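Local atomic coordinates of phenylalanine hydroxylase (Colwellia psychrerythraea, PDB entry 2V27), a protein that probably catalyses the iron(II)-dependent hydroxylation of L-phenylalanine to L-tyrosine, using tetrahydrobiopterin and molecular oxygen, in the first step of phenylalanine degradation. Residues B[211-216]-B[221-226]; B[168-173]-B[193-198]. One frame throughout, in Å; residues are numbered along the deposited sequence.

Contact 1 (B[211-216]-B[221-226]); sequences LRTPYR and QPIYYM
In the connection from helix 207-211 to strand 223-227 the chain doubles back, setting T213, Y215 and R216 against Q221, I223 and Y225. This loop leads into an inner strand of the mixed sheet in the aromatic amino acid hydroxylase domain, and the touching parts run in roughly opposite directions. At the Q221 end, the side-chain amide bonds at both its ends. Its NE2 gives a fairly straight hydrogen bond of 2.9 Å to R216 O (159° at the hydrogen), arriving almost head-on to the carbonyl and close to the glutamine's own amide plane. Q221 OE1 accepts a hydrogen bond from a water at 2.9 Å, and that water accepts one from R216 N. A bend at chi2 (-55°) curls the Q221 side chain back toward the loop. The same amide also binds I219 O through NE2 and W163 NE1 through OE1; the ring of W163 stacks on Y215. The guanidinium of R216 folds back too, NH1 reaching Y215 O at 2.8 Å from above the carbonyl plane. Nearer the helix, T213 divides its two branches: OG1 lies beside the backbone N (chi1 -60°), which turns CG2 anti to N, where it meets I223 CD1 tip to tip at 3.8 Å. OG1 itself sits at the edge of the Y225 ring, 2.6 Å from Y225 OH, and also bonds D209 O. With partners at both ends of its amide, Q221 has its flip orientation fixed, and the loop is tied to the strand by directional polar bonds with little apolar packing.

Contact 2 (B[168-173]-B[193-198]); sequences FGLLDT and YAMNNT
Y193 O takes N197 N at 3.0 Å and, weakly, N196 N at 3.4 Å, closing helix 188-196 beside the residues that meet L170; N197 is the first to leave helical geometry. Here helix 188-196 packs on the mixed sheet of the hydroxylase domain, and L170 opens strand 170-173 just after helix 152-167, which carries the iron ligand E167. Two carbonyls near the helix end, A194 O and N197 O, also bond NH2 of R202. No hydrogen bond crosses between the two segments; the contact is apolar and made by one leucine branch. L170 projects toward the helix and, with CG anti to its own carbonyl carbon (chi1 -56°), offers CD2 to two partners. A194 meets it with its methyl, and V184 packs on that alanine as well. M195 starts out pointing past the strand, but its chain bends at chi2 and again at chi3 (91°), bringing the thioether methyl back over the sheet, where the side chain also rests on L177 and I179. L170 CD2 thus lies 4.2 Å from A194 CB and 4.0 Å from M195 CE.

Both contacts are largely buried and serve the same sheet, in which strands 170-173 and 223-227 run side by side and parallel, with a backbone hydrogen bond between L170 N and Y225 O. Contact 1 fastens an irregular loop to the following strand with amide and water bonds. Contact 2, between residues more distant in sequence, packs a helix on the sheet with methyl groups alone. A further bond, Y193 OH to Q221 O, ties helix 188-196 to the residue two places before strand 223-227. The segments of contact 1 touch no other chain of the assembly, whereas segment 193-198 reaches the second one past the contact itself, with T198 N bonded to D199 OD2 of that chain.

Contact 1 (B[211-216]-B[221-226])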
# COMPACT_ATOMS: atom_id res chain seq x y z
N LEU B 211 -19.35 -4.52 7.07
CA LEU B 211 -18.86 -4.67 8.44
C LEU B 211 -17.77 -5.79 8.59
O LEU B 211 -16.98 -5.77 9.53
CB LEU B 211 -20.04 -5.00 9.38
CG LEU B 211 -21.01 -3.83 9.62
CD1 LEU B 211 -22.26 -4.33 10.31
CD2 LEU B 211 -20.36 -2.66 10.41
N ARG B 212 -17.80 -6.75 7.66
CA ARG B 212 -16.85 -7.88 7.66
C ARG B 212 -15.56 -7.63 6.86
O ARG B 212 -14.72 -8.52 6.78
CB ARG B 212 -17.53 -9.11 7.11
CG ARG B 212 -18.58 -9.66 8.15
CD ARG B 212 -19.32 -10.89 7.60
NE ARG B 212 -18.39 -11.99 7.60
CZ ARG B 212 -18.01 -12.71 6.55
NH1 ARG B 212 -18.53 -12.52 5.31
NH2 ARG B 212 -17.07 -13.63 6.74
N THR B 213 -15.40 -6.46 6.23
CA THR B 213 -14.27 -6.28 5.29
C THR B 213 -13.03 -5.64 5.97
O THR B 213 -13.09 -4.47 6.36
CB THR B 213 -14.73 -5.39 4.10
OG1 THR B 213 -15.83 -6.00 3.41
CG2 THR B 213 -13.56 -5.23 3.09
N PRO B 214 -11.92 -6.36 6.08
CA PRO B 214 -10.69 -5.73 6.65
C PRO B 214 -10.22 -4.66 5.68
O PRO B 214 -10.42 -4.77 4.44
CB PRO B 214 -9.62 -6.85 6.60
CG PRO B 214 -10.24 -7.96 5.92
CD PRO B 214 -11.73 -7.77 5.68
N TYR B 215 -9.63 -3.60 6.21
CA TYR B 215 -9.10 -2.57 5.29
C TYR B 215 -7.90 -1.91 5.96
O TYR B 215 -7.66 -2.04 7.18
CB TYR B 215 -10.16 -1.48 4.99
CG TYR B 215 -10.52 -0.63 6.16
CD1 TYR B 215 -10.04 0.68 6.28
CD2 TYR B 215 -11.38 -1.13 7.15
CE1 TYR B 215 -10.38 1.47 7.39
CE2 TYR B 215 -11.73 -0.36 8.25
CZ TYR B 215 -11.24 0.92 8.36
OH TYR B 215 -11.54 1.73 9.44
N ARG B 216 -7.11 -1.23 5.13
CA ARG B 216 -5.90 -0.53 5.59
C ARG B 216 -5.90 0.84 4.98
O ARG B 216 -6.19 0.98 3.80
CB ARG B 216 -4.63 -1.29 5.19
CG ARG B 216 -4.55 -2.70 5.76
CD ARG B 216 -4.32 -2.68 7.30
NE ARG B 216 -4.21 -4.06 7.81
CZ ARG B 216 -5.24 -4.82 8.23
NH1 ARG B 216 -6.50 -4.34 8.26
NH2 ARG B 216 -5.00 -6.09 8.63
N GLN B 221 -7.05 0.96 -2.28
CA GLN B 221 -8.12 0.11 -1.82
C GLN B 221 -8.43 -1.04 -2.81
O GLN B 221 -8.75 -0.82 -3.99
CB GLN B 221 -9.37 0.98 -1.55
CG GLN B 221 -9.12 2.00 -0.38
CD GLN B 221 -8.67 1.29 0.85
OE1 GLN B 221 -9.43 0.54 1.47
NE2 GLN B 221 -7.44 1.55 1.24
N PRO B 222 -8.36 -2.29 -2.32
CA PRO B 222 -8.70 -3.43 -3.19
C PRO B 222 -10.20 -3.62 -3.40
O PRO B 222 -10.60 -4.27 -4.39
CB PRO B 222 -8.08 -4.64 -2.47
CG PRO B 222 -7.88 -4.21 -1.05
CD PRO B 222 -7.84 -2.70 -1.00
N ILE B 223 -11.02 -2.98 -2.57
CA ILE B 223 -12.47 -3.21 -2.60
C ILE B 223 -13.19 -1.87 -2.35
O ILE B 223 -12.83 -1.14 -1.43
CB ILE B 223 -12.91 -4.16 -1.46
CG1 ILE B 223 -12.32 -5.54 -1.65
CG2 ILE B 223 -14.43 -4.24 -1.41
CD1 ILE B 223 -12.45 -6.41 -0.39
N TYR B 224 -14.22 -1.62 -3.17
CA TYR B 224 -15.16 -0.49 -2.95
C TYR B 224 -16.56 -1.05 -2.87
O TYR B 224 -16.87 -2.12 -3.49
CB TYR B 224 -15.12 0.48 -4.14
CG TYR B 224 -13.83 1.26 -4.23
CD1 TYR B 224 -12.66 0.66 -4.68
CD2 TYR B 224 -13.74 2.60 -3.77
CE1 TYR B 224 -11.43 1.36 -4.71
CE2 TYR B 224 -12.54 3.33 -3.85
CZ TYR B 224 -11.39 2.67 -4.31
OH TYR B 224 -10.15 3.27 -4.39
N TYR B 225 -17.42 -0.34 -2.14
CA TYR B 225 -18.87 -0.66 -2.12
C TYR B 225 -19.69 0.43 -2.79
O TYR B 225 -19.45 1.62 -2.62
CB TYR B 225 -19.38 -0.94 -0.71
CG TYR B 225 -18.80 -2.23 -0.20
CD1 TYR B 225 -17.65 -2.22 0.61
CD2 TYR B 225 -19.40 -3.46 -0.51
CE1 TYR B 225 -17.10 -3.43 1.10
CE2 TYR B 225 -18.88 -4.67 -0.03
CZ TYR B 225 -17.72 -4.67 0.77
OH TYR B 225 -17.17 -5.87 1.24
N MET B 226 -20.67 -0.00 -3.58
CA MET B 226 -21.48 0.90 -4.38
C MET B 226 -22.94 0.94 -3.95
O MET B 226 -23.61 -0.10 -3.92
CB MET B 226 -21.42 0.48 -5.83
CG MET B 226 -19.98 0.33 -6.39
SD MET B 226 -20.03 -0.08 -8.18
CE MET B 226 -20.59 -1.76 -8.11
O HOH W 1 -7.87 -1.69 2.39

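Contact 2 (B[168-173]-B[193-198])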
# COMPACT_ATOMS: atom_id res chain seq x y z
N PHE B 168 -14.96 6.41 1.20
CA PHE B 168 -14.67 5.77 -0.11
C PHE B 168 -15.88 5.24 -0.88
O PHE B 168 -15.75 4.41 -1.77
CB PHE B 168 -13.57 4.68 0.08
CG PHE B 168 -12.22 5.29 0.28
CD1 PHE B 168 -11.81 5.68 1.55
CD2 PHE B 168 -11.42 5.63 -0.82
CE1 PHE B 168 -10.61 6.38 1.74
CE2 PHE B 168 -10.22 6.32 -0.64
CZ PHE B 168 -9.82 6.69 0.66
N GLY B 169 -17.05 5.77 -0.55
CA GLY B 169 -18.27 5.33 -1.24
C GLY B 169 -18.35 5.68 -2.71
O GLY B 169 -17.95 6.77 -3.12
N LEU B 170 -18.86 4.72 -3.47
CA LEU B 170 -19.12 4.93 -4.87
C LEU B 170 -20.60 4.73 -5.17
O LEU B 170 -21.34 4.13 -4.35
CB LEU B 170 -18.32 3.93 -5.74
CG LEU B 170 -16.80 3.93 -5.54
CD1 LEU B 170 -16.16 2.93 -6.54
CD2 LEU B 170 -16.22 5.33 -5.78
N LEU B 171 -21.02 5.21 -6.33
CA LEU B 171 -22.39 4.90 -6.84
C LEU B 171 -22.31 4.15 -8.17
O LEU B 171 -21.50 4.50 -9.04
CB LEU B 171 -23.23 6.15 -7.07
CG LEU B 171 -23.33 7.22 -5.98
CD1 LEU B 171 -24.27 8.32 -6.52
CD2 LEU B 171 -23.90 6.60 -4.75
N ASP B 172 -23.21 3.18 -8.30
CA ASP B 172 -23.43 2.51 -9.59
C ASP B 172 -24.74 3.04 -10.21
O ASP B 172 -25.86 2.69 -9.80
CB ASP B 172 -23.52 1.00 -9.31
CG ASP B 172 -23.75 0.16 -10.56
OD1 ASP B 172 -23.57 0.68 -11.68
OD2 ASP B 172 -24.09 -1.04 -10.38
N THR B 173 -24.56 3.94 -11.15
CA THR B 173 -25.68 4.70 -11.74
C THR B 173 -25.94 4.29 -13.18
O THR B 173 -25.05 3.78 -13.84
CB THR B 173 -25.47 6.25 -11.66
OG1 THR B 173 -24.68 6.73 -12.78
CG2 THR B 173 -24.80 6.68 -10.27
N TYR B 193 -8.06 6.29 -9.72
CA TYR B 193 -7.96 4.86 -9.41
C TYR B 193 -9.38 4.29 -9.22
O TYR B 193 -9.74 3.26 -9.78
CB TYR B 193 -7.11 4.69 -8.16
CG TYR B 193 -7.03 3.29 -7.62
CD1 TYR B 193 -6.04 2.36 -8.04
CD2 TYR B 193 -7.90 2.91 -6.58
CE1 TYR B 193 -5.98 1.07 -7.46
CE2 TYR B 193 -7.86 1.64 -6.02
CZ TYR B 193 -6.89 0.72 -6.45
OH TYR B 193 -6.83 -0.54 -5.86
N ALA B 194 -10.22 5.00 -8.45
CA ALA B 194 -11.59 4.55 -8.18
C ALA B 194 -12.41 4.45 -9.46
O ALA B 194 -13.20 3.52 -9.59
CB ALA B 194 -12.28 5.48 -7.15
N MET B 195 -12.18 5.37 -10.41
CA MET B 195 -12.99 5.32 -11.64
C MET B 195 -12.41 4.37 -12.66
O MET B 195 -13.18 3.81 -13.43
CB MET B 195 -13.08 6.72 -12.25
CG MET B 195 -13.87 7.70 -11.36
SD MET B 195 -15.62 7.24 -11.12
CE MET B 195 -15.57 6.24 -9.62
N ASN B 196 -11.10 4.27 -12.71
CA ASN B 196 -10.45 3.69 -13.90
C ASN B 196 -9.69 2.38 -13.70
O ASN B 196 -9.39 1.70 -14.69
CB ASN B 196 -9.52 4.71 -14.57
CG ASN B 196 -10.30 5.89 -15.10
OD1 ASN B 196 -11.32 5.70 -15.74
ND2 ASN B 196 -9.85 7.09 -14.79
N ASN B 197 -9.31 2.07 -12.45
CA ASN B 197 -8.41 0.93 -12.26
C ASN B 197 -9.22 -0.31 -12.55
O ASN B 197 -10.28 -0.49 -11.96
CB ASN B 197 -7.83 0.89 -10.84
CG ASN B 197 -6.85 -0.29 -10.69
OD1 ASN B 197 -7.29 -1.44 -10.59
ND2 ASN B 197 -5.59 -0.01 -10.83
N THR B 198 -8.74 -1.18 -13.44
CA THR B 198 -9.68 -2.20 -13.86
C THR B 198 -9.68 -3.46 -12.96
O THR B 198 -10.62 -4.24 -13.01
CB THR B 198 -9.61 -2.52 -15.39
OG1 THR B 198 -8.36 -3.10 -15.64
CG2 THR B 198 -9.74 -1.24 -16.23